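Local structure of 5-cytosine DNA methyltransferase (Entamoeba histolytica, 3QV2) at residues N12-F17 / I39-N44; N78-S83 / H110-I115. The protein probably transfers a methyl group from S-adenosyl-L-methionine to carbon 5 of cytosine in DNA or tRNA. One frame throughout, in Å; residues are numbered along the deposited sequence.

Interaction 1 of 2, residues N12-F17 / I39-N44; sequences NVIEFF and IPFDIN. With SAH (S-adenosyl-L-homocysteine), chain B.
The Phe41 ring is met obliquely by Ile14, whose CG2 lies 3.8 Å from Phe41 CD2. The same methyl stands over one face of the Phe16 ring, displaced toward its rim, and so packs against both aromatic side chains. It gets there because CG2 is anti to the backbone N of Ile14, with CG1 beside that nitrogen (chi1 -53°). Phe17 works on the cofactor instead: C1' of S-adenosylhomocysteine lies at its ring edge, in plane, and Phe17 CD1 comes within 3.6 Å of adenine C4. Ile43 covers the opposite adenine face with both ends of its side chain, CG2 3.6 Å from N1 and CD1 over C5 and C6.

The two backbones run parallel, at 14° to one another. Ile39 N donates to Val13 O (2.8 Å), Glu15 N to Ile39 O and Phe41 N to Glu15 O. Next in the chain after Phe41, Asp42 exemplifies the acidic residue with which class I methyltransferases grasp the ribose. Its OD1 accepts from O2' at 2.7 Å and its OD2 from O3' at 3.0 Å, each oxygen taking one hydroxyl. Asn44 N also reaches Asp42 OD1, at 2.8 Å on the anti side, closing an Asx turn, while Gly19 N binds OD2; these second partners fix the carboxylate and would help to stabilise its negative charge. Glu15, on the sheet face shared with Pro40, extends its carboxylate to Arg24 N and Tyr51 OH.

The two strands belong to a beta-alpha-beta unit crossing through helix 22-29. Strand 36-41 forms one border of the central sheet, strand 79-82 flanks 11-16 on its other side, Leu111 of helix 106-115 touches Phe16, and Asn44 caps the start of helix 45-55.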
ATOM      1  N   ASN A  12     -13.519  13.438  -7.747  1.00 16.57           N
ATOM      2  CA  ASN A  12     -14.231  12.976  -6.565  1.00 13.83           C
ATOM      3  C   ASN A  12     -14.057  11.472  -6.388  1.00 12.67           C
ATOM      4  O   ASN A  12     -14.566  10.681  -7.182  1.00 10.32           O
ATOM      5  CB  ASN A  12     -15.711  13.341  -6.661  1.00 15.47           C
ATOM      6  CG  ASN A  12     -15.928  14.821  -6.915  1.00 17.86           C
ATOM      7  OD1 ASN A  12     -16.551  15.210  -7.903  1.00 20.69           O
ATOM      8  ND2 ASN A  12     -15.402  15.656  -6.026  1.00 14.38           N
ATOM      9  N   VAL A  13     -13.335  11.084  -5.341  1.00 15.85           N
ATOM     10  CA  VAL A  13     -12.894   9.702  -5.189  1.00 15.95           C
ATOM     11  C   VAL A  13     -13.639   8.932  -4.104  1.00 16.70           C
ATOM     12  O   VAL A  13     -13.833   9.430  -2.995  1.00 17.45           O
ATOM     13  CB  VAL A  13     -11.385   9.638  -4.862  1.00 12.95           C
ATOM     14  CG1 VAL A  13     -10.906   8.193  -4.856  1.00  8.30           C
ATOM     15  CG2 VAL A  13     -10.585  10.464  -5.855  1.00 11.02           C
ATOM     16  N   ILE A  14     -14.047   7.711  -4.433  1.00 17.18           N
ATOM     17  CA  ILE A  14     -14.494   6.765  -3.422  1.00 18.13           C
ATOM     18  C   ILE A  14     -13.315   5.868  -3.063  1.00 19.08           C
ATOM     19  O   ILE A  14     -12.872   5.056  -3.875  1.00 19.40           O
ATOM     20  CB  ILE A  14     -15.658   5.888  -3.914  1.00 13.34           C
ATOM     21  CG1 ILE A  14     -16.804   6.750  -4.447  1.00 15.09           C
ATOM     22  CG2 ILE A  14     -16.145   4.987  -2.790  1.00 11.02           C
ATOM     23  CD1 ILE A  14     -18.001   5.948  -4.912  1.00 15.12           C
ATOM     24  N   GLU A  15     -12.803   6.024  -1.847  1.00 17.76           N
ATOM     25  CA  GLU A  15     -11.613   5.300  -1.417  1.00 19.08           C
ATOM     26  C   GLU A  15     -11.978   3.962  -0.781  1.00 19.50           C
ATOM     27  O   GLU A  15     -12.040   3.841   0.443  1.00 24.25           O
ATOM     28  CB  GLU A  15     -10.805   6.160  -0.442  1.00 16.99           C
ATOM     29  CG  GLU A  15      -9.365   5.720  -0.231  1.00 20.06           C
ATOM     30  CD  GLU A  15      -8.561   6.740   0.557  1.00 21.91           C
ATOM     31  OE1 GLU A  15      -7.363   6.494   0.804  1.00 20.26           O
ATOM     32  OE2 GLU A  15      -9.127   7.790   0.928  1.00 18.18           O
ATOM     33  N   PHE A  16     -12.224   2.960  -1.618  1.00 15.07           N
ATOM     34  CA  PHE A  16     -12.578   1.631  -1.137  1.00 14.37           C
ATOM     35  C   PHE A  16     -11.405   0.976  -0.414  1.00 14.34           C
ATOM     36  O   PHE A  16     -10.255   1.118  -0.829  1.00 15.17           O
ATOM     37  CB  PHE A  16     -13.036   0.743  -2.293  1.00 14.39           C
ATOM     38  CG  PHE A  16     -14.296   1.214  -2.965  1.00 13.12           C
ATOM     39  CD1 PHE A  16     -15.518   1.104  -2.325  1.00 12.78           C
ATOM     40  CD2 PHE A  16     -14.261   1.749  -4.243  1.00  8.60           C
ATOM     41  CE1 PHE A  16     -16.679   1.528  -2.941  1.00 10.15           C
ATOM     42  CE2 PHE A  16     -15.421   2.173  -4.865  1.00  8.60           C
ATOM     43  CZ  PHE A  16     -16.632   2.061  -4.214  1.00  9.22           C
ATOM     44  N   PHE A  17     -11.706   0.251   0.660  1.00 12.86           N
ATOM     45  CA  PHE A  17     -10.677  -0.387   1.474  1.00 11.93           C
ATOM     46  C   PHE A  17      -9.613   0.641   1.838  1.00 14.68           C
ATOM     47  O   PHE A  17      -8.416   0.390   1.701  1.00 16.87           O
ATOM     48  CB  PHE A  17     -10.051  -1.566   0.724  1.00 13.77           C
ATOM     49  CG  PHE A  17     -11.047  -2.398  -0.034  1.00 15.00           C
ATOM     50  CD1 PHE A  17     -11.814  -3.353   0.614  1.00 13.38           C
ATOM     51  CD2 PHE A  17     -11.221  -2.221  -1.398  1.00 13.18           C
ATOM     52  CE1 PHE A  17     -12.735  -4.116  -0.084  1.00 12.89           C
ATOM     53  CE2 PHE A  17     -12.139  -2.980  -2.101  1.00 10.26           C
ATOM     54  CZ  PHE A  17     -12.897  -3.928  -1.442  1.00 10.64           C
ATOM     55  N   ILE A  39     -14.044   9.876  -0.198  1.00 18.21           N
ATOM     56  CA  ILE A  39     -15.011   9.191   0.655  1.00 19.77           C
ATOM     57  C   ILE A  39     -14.534   7.769   0.929  1.00 20.91           C
ATOM     58  O   ILE A  39     -14.757   6.865   0.124  1.00 22.01           O
ATOM     59  CB  ILE A  39     -16.419   9.144   0.031  1.00 20.67           C
ATOM     60  CG1 ILE A  39     -17.003  10.555  -0.090  1.00 25.52           C
ATOM     61  CG2 ILE A  39     -17.342   8.280   0.870  1.00 19.94           C
ATOM     62  CD1 ILE A  39     -16.435  11.365  -1.235  1.00 24.78           C
ATOM     63  N   PRO A  40     -13.867   7.572   2.073  1.00 21.40           N
ATOM     64  CA  PRO A  40     -13.247   6.300   2.455  1.00 19.04           C
ATOM     65  C   PRO A  40     -14.245   5.276   2.989  1.00 16.85           C
ATOM     66  O   PRO A  40     -15.133   5.625   3.767  1.00 15.01           O
ATOM     67  CB  PRO A  40     -12.284   6.715   3.570  1.00 20.78           C
ATOM     68  CG  PRO A  40     -12.933   7.898   4.190  1.00 21.18           C
ATOM     69  CD  PRO A  40     -13.628   8.627   3.074  1.00 20.70           C
ATOM     70  N   PHE A  41     -14.092   4.026   2.563  1.00 15.77           N
ATOM     71  CA  PHE A  41     -14.892   2.918   3.075  1.00 15.28           C
ATOM     72  C   PHE A  41     -13.976   1.839   3.642  1.00 20.43           C
ATOM     73  O   PHE A  41     -13.081   1.351   2.951  1.00 17.45           O
ATOM     74  CB  PHE A  41     -15.759   2.313   1.966  1.00 14.23           C
ATOM     75  CG  PHE A  41     -17.000   3.101   1.657  1.00 15.89           C
ATOM     76  CD1 PHE A  41     -18.233   2.698   2.146  1.00 18.65           C
ATOM     77  CD2 PHE A  41     -16.938   4.235   0.867  1.00 15.01           C
ATOM     78  CE1 PHE A  41     -19.378   3.417   1.858  1.00 16.68           C
ATOM     79  CE2 PHE A  41     -18.079   4.959   0.577  1.00 16.37           C
ATOM     80  CZ  PHE A  41     -19.300   4.549   1.073  1.00 14.32           C
ATOM     81  N   ASP A  42     -14.198   1.470   4.899  1.00 20.53           N
ATOM     82  CA  ASP A  42     -13.437   0.396   5.525  1.00 20.58           C
ATOM     83  C   ASP A  42     -14.075  -0.009   6.851  1.00 23.22           C
ATOM     84  O   ASP A  42     -14.601   0.833   7.579  1.00 21.74           O
ATOM     85  CB  ASP A  42     -11.977   0.811   5.728  1.00 16.45           C
ATOM     86  CG  ASP A  42     -11.051  -0.378   5.905  1.00 17.37           C
ATOM     87  OD1 ASP A  42     -11.374  -1.271   6.714  1.00 17.96           O
ATOM     88  OD2 ASP A  42     -10.004  -0.423   5.225  1.00 15.01           O
ATOM     89  N   ILE A  43     -14.033  -1.302   7.153  1.00 24.56           N
ATOM     90  CA  ILE A  43     -14.670  -1.834   8.353  1.00 23.63           C
ATOM     91  C   ILE A  43     -13.691  -2.005   9.511  1.00 25.04           C
ATOM     92  O   ILE A  43     -14.092  -2.336  10.627  1.00 27.81           O
ATOM     93  CB  ILE A  43     -15.344  -3.187   8.068  1.00 23.64           C
ATOM     94  CG1 ILE A  43     -14.303  -4.215   7.622  1.00 23.15           C
ATOM     95  CG2 ILE A  43     -16.423  -3.029   7.012  1.00 24.63           C
ATOM     96  CD1 ILE A  43     -14.882  -5.577   7.301  1.00 24.22           C
ATOM     97  N   ASN A  44     -12.408  -1.782   9.242  1.00 25.70           N
ATOM     98  CA  ASN A  44     -11.378  -1.923  10.267  1.00 26.81           C
ATOM     99  C   ASN A  44     -11.342  -0.712  11.197  1.00 25.94           C
ATOM    100  O   ASN A  44     -10.894   0.368  10.809  1.00 24.07           O
ATOM    101  CB  ASN A  44     -10.008  -2.138   9.618  1.00 28.81           C
ATOM    102  CG  ASN A  44      -8.959  -2.600  10.609  1.00 33.45           C
ATOM    103  OD1 ASN A  44      -8.358  -1.791  11.315  1.00 34.43           O
ATOM    104  ND2 ASN A  44      -8.731  -3.908  10.665  1.00 34.79           N
TER
HETATM  105  N   SAH B 323      -4.427   0.635   0.977  1.00 22.58           N
HETATM  106  CA  SAH B 323      -4.837   0.871   2.348  1.00 21.57           C
HETATM  107  CB  SAH B 323      -5.102  -0.443   3.070  1.00 21.80           C
HETATM  108  CG  SAH B 323      -5.547  -1.641   2.266  1.00 22.36           C
HETATM  109  SD  SAH B 323      -5.761  -3.198   3.150  1.00 19.15           S
HETATM  110  C   SAH B 323      -3.779   1.683   3.052  1.00 18.21           C
HETATM  111  O   SAH B 323      -3.639   1.579   4.304  1.00 21.03           O
HETATM  112  OXT SAH B 323      -3.032   2.475   2.384  1.00 15.75           O
HETATM  113  C5' SAH B 323      -7.409  -3.811   2.869  1.00 23.78           C
HETATM  114  C4' SAH B 323      -8.523  -3.212   3.646  1.00 24.41           C
HETATM  115  O4' SAH B 323      -9.721  -3.636   3.095  1.00 25.37           O
HETATM  116  C3' SAH B 323      -8.480  -3.701   5.026  1.00 22.59           C
HETATM  117  O3' SAH B 323      -8.160  -2.658   5.882  1.00 21.39           O
HETATM  118  C2' SAH B 323      -9.790  -4.213   5.337  1.00 23.85           C
HETATM  119  O2' SAH B 323     -10.238  -3.673   6.531  1.00 21.90           O
HETATM  120  C1' SAH B 323     -10.638  -3.777   4.225  1.00 20.20           C
HETATM  121  N9  SAH B 323     -11.733  -4.678   4.008  1.00 20.62           N
HETATM  122  C8  SAH B 323     -11.752  -6.013   3.905  1.00 21.61           C
HETATM  123  N7  SAH B 323     -13.028  -6.381   3.702  1.00 21.16           N
HETATM  124  C5  SAH B 323     -13.801  -5.268   3.683  1.00 21.66           C
HETATM  125  C6  SAH B 323     -15.171  -5.054   3.513  1.00 19.99           C
HETATM  126  N6  SAH B 323     -16.070  -6.163   3.308  1.00 17.83           N
HETATM  127  N1  SAH B 323     -15.628  -3.790   3.549  1.00 19.09           N
HETATM  128  C2  SAH B 323     -14.811  -2.745   3.740  1.00 17.43           C
HETATM  129  N3  SAH B 323     -13.496  -2.926   3.904  1.00 20.42           N
HETATM  130  C4  SAH B 323     -12.972  -4.165   3.881  1.00 22.06           C

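Interaction 2 of 2, residues N78-S83 / H110-I115; sequences NTWFMS and HLYRDI. With SAH (S-adenosyl-L-homocysteine), chain B; SO4 (sulfate ion), chain D.
Trp80 and Met82 meet Leu111, Tyr112 and Ile115 in a buried, largely apolar contact, where helix 106-115 lies across one face of the central sheet. Trp80 turns its six-membered ring edge-on to Tyr112 in a T-shaped pair, with planes at 74° and centroids 5.8 Å apart; Trp80 CZ3 stands over the tyrosine face, nearer the rim than the centre. Further round the indole edge, CH2 lies 3.6 Å from Leu111 O, which sits in the indole plane, and CZ2 is 4.1 Å from Ile115 CG2. Leu111 lies in a widened, pi-type turn, where Ile115 N makes weak bonds to both His110 O and Leu111 O.

Here is a Rossmann-like layering: strand 79-82 lies beside the parallel strand 125-130, and helix 106-115, which lies between them in sequence, runs back over the sheet, its 110-115 segment at 149° to strand 79-82. Met82 supplies the second half of the interface. Its chain bends at chi3 (58°), which turns CE to Leu111 CD1, 3.7 Å away, the two side chains meeting tip to tip. The sulfur approaches the edge of the Tyr112 ring, a Met-aromatic contact with SD 3.3 Å from Tyr112 OH. That hydroxyl is buried and has no hydrogen-bonding partner in the model. Ile126 and Ile128 of strand 125-130, together with helix 138-149, also pack on Tyr112.

His110 ND1 donates to the anti lone pair of Asp114 OD2 (2.7 Å), which lies close to the imidazole plane, while His110 NE2 binds Ile67 O. At one end of the strand Asn78 ND2, with Lys9 and Lys124, binds a sulfate that was probably picked up during crystallisation; at the other, the amino group of S-adenosylhomocysteine donates to Ser83 OG at 2.6 Å.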
ATOM      1  N   ASN A  78     -16.629  10.398  -9.279  1.00 11.71           N
ATOM      2  CA  ASN A  78     -16.209  10.046 -10.631  1.00 11.48           C
ATOM      3  C   ASN A  78     -14.889   9.281 -10.659  1.00 13.80           C
ATOM      4  O   ASN A  78     -14.267   9.141 -11.711  1.00 11.29           O
ATOM      5  CB  ASN A  78     -16.106  11.302 -11.500  1.00 13.89           C
ATOM      6  CG  ASN A  78     -15.131  12.320 -10.938  1.00 18.91           C
ATOM      7  OD1 ASN A  78     -14.313  12.004 -10.074  1.00 21.43           O
ATOM      8  ND2 ASN A  78     -15.211  13.550 -11.432  1.00 15.93           N
ATOM      9  N   THR A  79     -14.469   8.783  -9.502  1.00 14.28           N
ATOM     10  CA  THR A  79     -13.196   8.083  -9.400  1.00 14.72           C
ATOM     11  C   THR A  79     -13.228   6.971  -8.353  1.00 13.39           C
ATOM     12  O   THR A  79     -13.810   7.128  -7.280  1.00 14.85           O
ATOM     13  CB  THR A  79     -12.050   9.056  -9.066  1.00 15.34           C
ATOM     14  OG1 THR A  79     -12.004  10.100 -10.047  1.00 15.13           O
ATOM     15  CG2 THR A  79     -10.721   8.328  -9.049  1.00 15.79           C
ATOM     16  N   TRP A  80     -12.594   5.848  -8.677  1.00 13.53           N
ATOM     17  CA  TRP A  80     -12.482   4.728  -7.754  1.00 14.72           C
ATOM     18  C   TRP A  80     -11.024   4.435  -7.421  1.00 18.11           C
ATOM     19  O   TRP A  80     -10.236   4.092  -8.301  1.00 16.09           O
ATOM     20  CB  TRP A  80     -13.117   3.470  -8.348  1.00 14.54           C
ATOM     21  CG  TRP A  80     -14.611   3.424  -8.282  1.00 11.51           C
ATOM     22  CD1 TRP A  80     -15.457   4.459  -8.000  1.00 11.81           C
ATOM     23  CD2 TRP A  80     -15.438   2.278  -8.496  1.00  9.99           C
ATOM     24  NE1 TRP A  80     -16.761   4.025  -8.031  1.00  9.44           N
ATOM     25  CE2 TRP A  80     -16.776   2.682  -8.333  1.00  9.13           C
ATOM     26  CE3 TRP A  80     -15.178   0.937  -8.812  1.00 11.19           C
ATOM     27  CZ2 TRP A  80     -17.850   1.809  -8.472  1.00  9.36           C
ATOM     28  CZ3 TRP A  80     -16.243   0.067  -8.951  1.00  9.41           C
ATOM     29  CH2 TRP A  80     -17.562   0.506  -8.782  1.00 10.10           C
ATOM     30  N   PHE A  81     -10.669   4.582  -6.148  1.00 19.14           N
ATOM     31  CA  PHE A  81      -9.372   4.129  -5.655  1.00 17.24           C
ATOM     32  C   PHE A  81      -9.597   2.916  -4.769  1.00 13.31           C
ATOM     33  O   PHE A  81     -10.513   2.905  -3.946  1.00 12.41           O
ATOM     34  CB  PHE A  81      -8.667   5.228  -4.858  1.00 16.94           C
ATOM     35  CG  PHE A  81      -8.120   6.339  -5.705  1.00 14.08           C
ATOM     36  CD1 PHE A  81      -8.178   6.271  -7.085  1.00 11.05           C
ATOM     37  CD2 PHE A  81      -7.536   7.451  -5.119  1.00 17.31           C
ATOM     38  CE1 PHE A  81      -7.672   7.290  -7.864  1.00 13.05           C
ATOM     39  CE2 PHE A  81      -7.028   8.474  -5.895  1.00 17.69           C
ATOM     40  CZ  PHE A  81      -7.096   8.393  -7.269  1.00 17.71           C
ATOM     41  N   MET A  82      -8.765   1.892  -4.930  1.00 17.06           N
ATOM     42  CA  MET A  82      -8.940   0.677  -4.146  1.00 14.69           C
ATOM     43  C   MET A  82      -7.716  -0.231  -4.118  1.00 14.02           C
ATOM     44  O   MET A  82      -7.020  -0.402  -5.120  1.00 17.12           O
ATOM     45  CB  MET A  82     -10.141  -0.118  -4.661  1.00  6.41           C
ATOM     46  CG  MET A  82      -9.927  -0.736  -6.032  1.00  6.37           C
ATOM     47  SD  MET A  82     -11.287  -1.814  -6.519  1.00 12.38           S
ATOM     48  CE  MET A  82     -12.666  -0.678  -6.432  1.00 12.82           C
ATOM     49  N   SER A  83      -7.469  -0.812  -2.951  1.00 13.41           N
ATOM     50  CA  SER A  83      -6.503  -1.889  -2.808  1.00 15.91           C
ATOM     51  C   SER A  83      -7.162  -3.014  -2.020  1.00 15.70           C
ATOM     52  O   SER A  83      -7.048  -3.078  -0.794  1.00 13.12           O
ATOM     53  CB  SER A  83      -5.234  -1.400  -2.110  1.00 23.52           C
ATOM     54  OG  SER A  83      -5.538  -0.791  -0.871  1.00 28.73           O
ATOM     55  N   HIS A 110     -18.153  -7.851  -5.875  1.00 13.97           N
ATOM     56  CA  HIS A 110     -19.428  -7.160  -5.756  1.00 17.06           C
ATOM     57  C   HIS A 110     -19.394  -5.816  -6.475  1.00 17.06           C
ATOM     58  O   HIS A 110     -20.305  -5.483  -7.233  1.00 21.71           O
ATOM     59  CB  HIS A 110     -19.774  -6.952  -4.281  1.00 18.32           C
ATOM     60  CG  HIS A 110     -20.994  -6.113  -4.060  1.00 15.62           C
ATOM     61  ND1 HIS A 110     -22.227  -6.442  -4.579  1.00 14.45           N
ATOM     62  CD2 HIS A 110     -21.169  -4.957  -3.377  1.00 14.72           C
ATOM     63  CE1 HIS A 110     -23.112  -5.526  -4.224  1.00 11.04           C
ATOM     64  NE2 HIS A 110     -22.495  -4.614  -3.494  1.00 13.20           N
ATOM     65  N   LEU A 111     -18.337  -5.049  -6.234  1.00 11.65           N
ATOM     66  CA  LEU A 111     -18.207  -3.717  -6.815  1.00 12.53           C
ATOM     67  C   LEU A 111     -18.235  -3.731  -8.341  1.00 12.71           C
ATOM     68  O   LEU A 111     -18.842  -2.861  -8.963  1.00 14.74           O
ATOM     69  CB  LEU A 111     -16.929  -3.033  -6.324  1.00 10.31           C
ATOM     70  CG  LEU A 111     -16.848  -2.756  -4.822  1.00 12.22           C
ATOM     71  CD1 LEU A 111     -15.538  -2.065  -4.468  1.00 15.76           C
ATOM     72  CD2 LEU A 111     -18.035  -1.921  -4.367  1.00  7.07           C
ATOM     73  N   TYR A 112     -17.578  -4.719  -8.942  1.00 11.65           N
ATOM     74  CA  TYR A 112     -17.473  -4.779 -10.397  1.00 13.61           C
ATOM     75  C   TYR A 112     -18.613  -5.557 -11.056  1.00 15.98           C
ATOM     76  O   TYR A 112     -19.033  -5.229 -12.165  1.00 20.14           O
ATOM     77  CB  TYR A 112     -16.108  -5.330 -10.821  1.00 14.35           C
ATOM     78  CG  TYR A 112     -14.965  -4.383 -10.534  1.00 15.37           C
ATOM     79  CD1 TYR A 112     -14.636  -3.372 -11.428  1.00 16.46           C
ATOM     80  CD2 TYR A 112     -14.218  -4.492  -9.366  1.00 12.69           C
ATOM     81  CE1 TYR A 112     -13.597  -2.499 -11.169  1.00 17.80           C
ATOM     82  CE2 TYR A 112     -13.175  -3.621  -9.101  1.00 13.56           C
ATOM     83  CZ  TYR A 112     -12.870  -2.627 -10.007  1.00 16.79           C
ATOM     84  OH  TYR A 112     -11.834  -1.754  -9.754  1.00 18.50           O
ATOM     85  N   ARG A 113     -19.114  -6.583 -10.374  1.00 14.81           N
ATOM     86  CA  ARG A 113     -20.237  -7.362 -10.891  1.00 14.11           C
ATOM     87  C   ARG A 113     -21.552  -6.606 -10.745  1.00 15.00           C
ATOM     88  O   ARG A 113     -22.322  -6.489 -11.697  1.00 16.88           O
ATOM     89  CB  ARG A 113     -20.365  -8.694 -10.150  1.00 16.73           C
ATOM     90  CG  ARG A 113     -19.320  -9.739 -10.494  1.00 20.54           C
ATOM     91  CD  ARG A 113     -19.513 -10.964  -9.613  1.00 20.63           C
ATOM     92  NE  ARG A 113     -18.616 -12.060  -9.964  1.00 21.27           N
ATOM     93  CZ  ARG A 113     -18.471 -13.162  -9.235  1.00 19.38           C
ATOM     94  NH1 ARG A 113     -19.160 -13.307  -8.111  1.00 16.95           N
ATOM     95  NH2 ARG A 113     -17.635 -14.115  -9.622  1.00 20.56           N
ATOM     96  N   ASP A 114     -21.799  -6.095  -9.544  1.00 11.43           N
ATOM     97  CA  ASP A 114     -23.123  -5.608  -9.181  1.00 15.64           C
ATOM     98  C   ASP A 114     -23.292  -4.090  -9.250  1.00 17.32           C
ATOM     99  O   ASP A 114     -24.414  -3.597  -9.356  1.00 16.82           O
ATOM    100  CB  ASP A 114     -23.495  -6.112  -7.784  1.00 18.16           C
ATOM    101  CG  ASP A 114     -23.346  -7.616  -7.651  1.00 19.78           C
ATOM    102  OD1 ASP A 114     -23.565  -8.326  -8.653  1.00 19.94           O
ATOM    103  OD2 ASP A 114     -23.005  -8.089  -6.546  1.00 24.70           O
ATOM    104  N   ILE A 115     -22.190  -3.351  -9.191  1.00 15.00           N
ATOM    105  CA  ILE A 115     -22.267  -1.894  -9.151  1.00 15.88           C
ATOM    106  C   ILE A 115     -21.895  -1.224 -10.472  1.00 16.14           C
ATOM    107  O   ILE A 115     -22.735  -0.603 -11.123  1.00 15.80           O
ATOM    108  CB  ILE A 115     -21.374  -1.309  -8.038  1.00 17.12           C
ATOM    109  CG1 ILE A 115     -21.679  -1.983  -6.700  1.00 16.76           C
ATOM    110  CG2 ILE A 115     -21.558   0.199  -7.947  1.00 15.76           C
ATOM    111  CD1 ILE A 115     -23.106  -1.799  -6.237  1.00 14.69           C
TER
HETATM  112  N   SAH B 323      -4.427   0.635   0.977  1.00 22.58           N
HETATM  113  CA  SAH B 323      -4.837   0.871   2.348  1.00 21.57           C
HETATM  114  CB  SAH B 323      -5.102  -0.443   3.070  1.00 21.80           C
HETATM  115  CG  SAH B 323      -5.547  -1.641   2.266  1.00 22.36           C
HETATM  116  SD  SAH B 323      -5.761  -3.198   3.150  1.00 19.15           S
HETATM  117  C   SAH B 323      -3.779   1.683   3.052  1.00 18.21           C
HETATM  118  O   SAH B 323      -3.639   1.579   4.304  1.00 21.03           O
HETATM  119  OXT SAH B 323      -3.032   2.475   2.384  1.00 15.75           O
HETATM  120  C5' SAH B 323      -7.409  -3.811   2.869  1.00 23.78           C
HETATM  121  C4' SAH B 323      -8.523  -3.212   3.646  1.00 24.41           C
HETATM  122  O4' SAH B 323      -9.721  -3.636   3.095  1.00 25.37           O
HETATM  123  C3' SAH B 323      -8.480  -3.701   5.026  1.00 22.59           C
HETATM  124  O3' SAH B 323      -8.160  -2.658   5.882  1.00 21.39           O
HETATM  125  C2' SAH B 323      -9.790  -4.213   5.337  1.00 23.85           C
HETATM  126  O2' SAH B 323     -10.238  -3.673   6.531  1.00 21.90           O
HETATM  127  C1' SAH B 323     -10.638  -3.777   4.225  1.00 20.20           C
HETATM  128  N9  SAH B 323     -11.733  -4.678   4.008  1.00 20.62           N
HETATM  129  C8  SAH B 323     -11.752  -6.013   3.905  1.00 21.61           C
HETATM  130  N7  SAH B 323     -13.028  -6.381   3.702  1.00 21.16           N
HETATM  131  C5  SAH B 323     -13.801  -5.268   3.683  1.00 21.66           C
HETATM  132  C6  SAH B 323     -15.171  -5.054   3.513  1.00 19.99           C
HETATM  133  N6  SAH B 323     -16.070  -6.163   3.308  1.00 17.83           N
HETATM  134  N1  SAH B 323     -15.628  -3.790   3.549  1.00 19.09           N
HETATM  135  C2  SAH B 323     -14.811  -2.745   3.740  1.00 17.43           C
HETATM  136  N3  SAH B 323     -13.496  -2.926   3.904  1.00 20.42           N
HETATM  137  C4  SAH B 323     -12.972  -4.165   3.881  1.00 22.06           C
HETATM  138  S   SO4 D 325     -18.134  14.458 -13.270  1.00 68.91           S
HETATM  139  O1  SO4 D 325     -18.556  13.695 -12.100  1.00 67.38           O
HETATM  140  O2  SO4 D 325     -16.829  13.993 -13.731  1.00 65.97           O
HETATM  141  O3  SO4 D 325     -19.117  14.274 -14.336  1.00 71.40           O
HETATM  142  O4  SO4 D 325     -18.043  15.872 -12.916  1.00 68.89           O

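Interactions 1 and 2 share one sheet, in which strands 11-16 and 79-82 are neighbours, and their centres lie about 10 Å apart. The seam is probably hydrogen-bonded at Asn12 N to Asn78 OD1 (2.8 Å) and Phe16 N to Phe81 O (2.9 Å), and Val13 CG1 packs on Phe81 CG at 3.5 Å. On the face covered by helix 106-115, Phe16 and Trp80 pair edge-to-face, so the aromatic layer runs from one contact into the other. Both contacts reach S-adenosylhomocysteine from the strand ends: interaction 1 serves the adenosine part, interaction 2 the amino group of the homocysteine. Cys86, the predicted active-site residue, follows Ser83 closely in the chain.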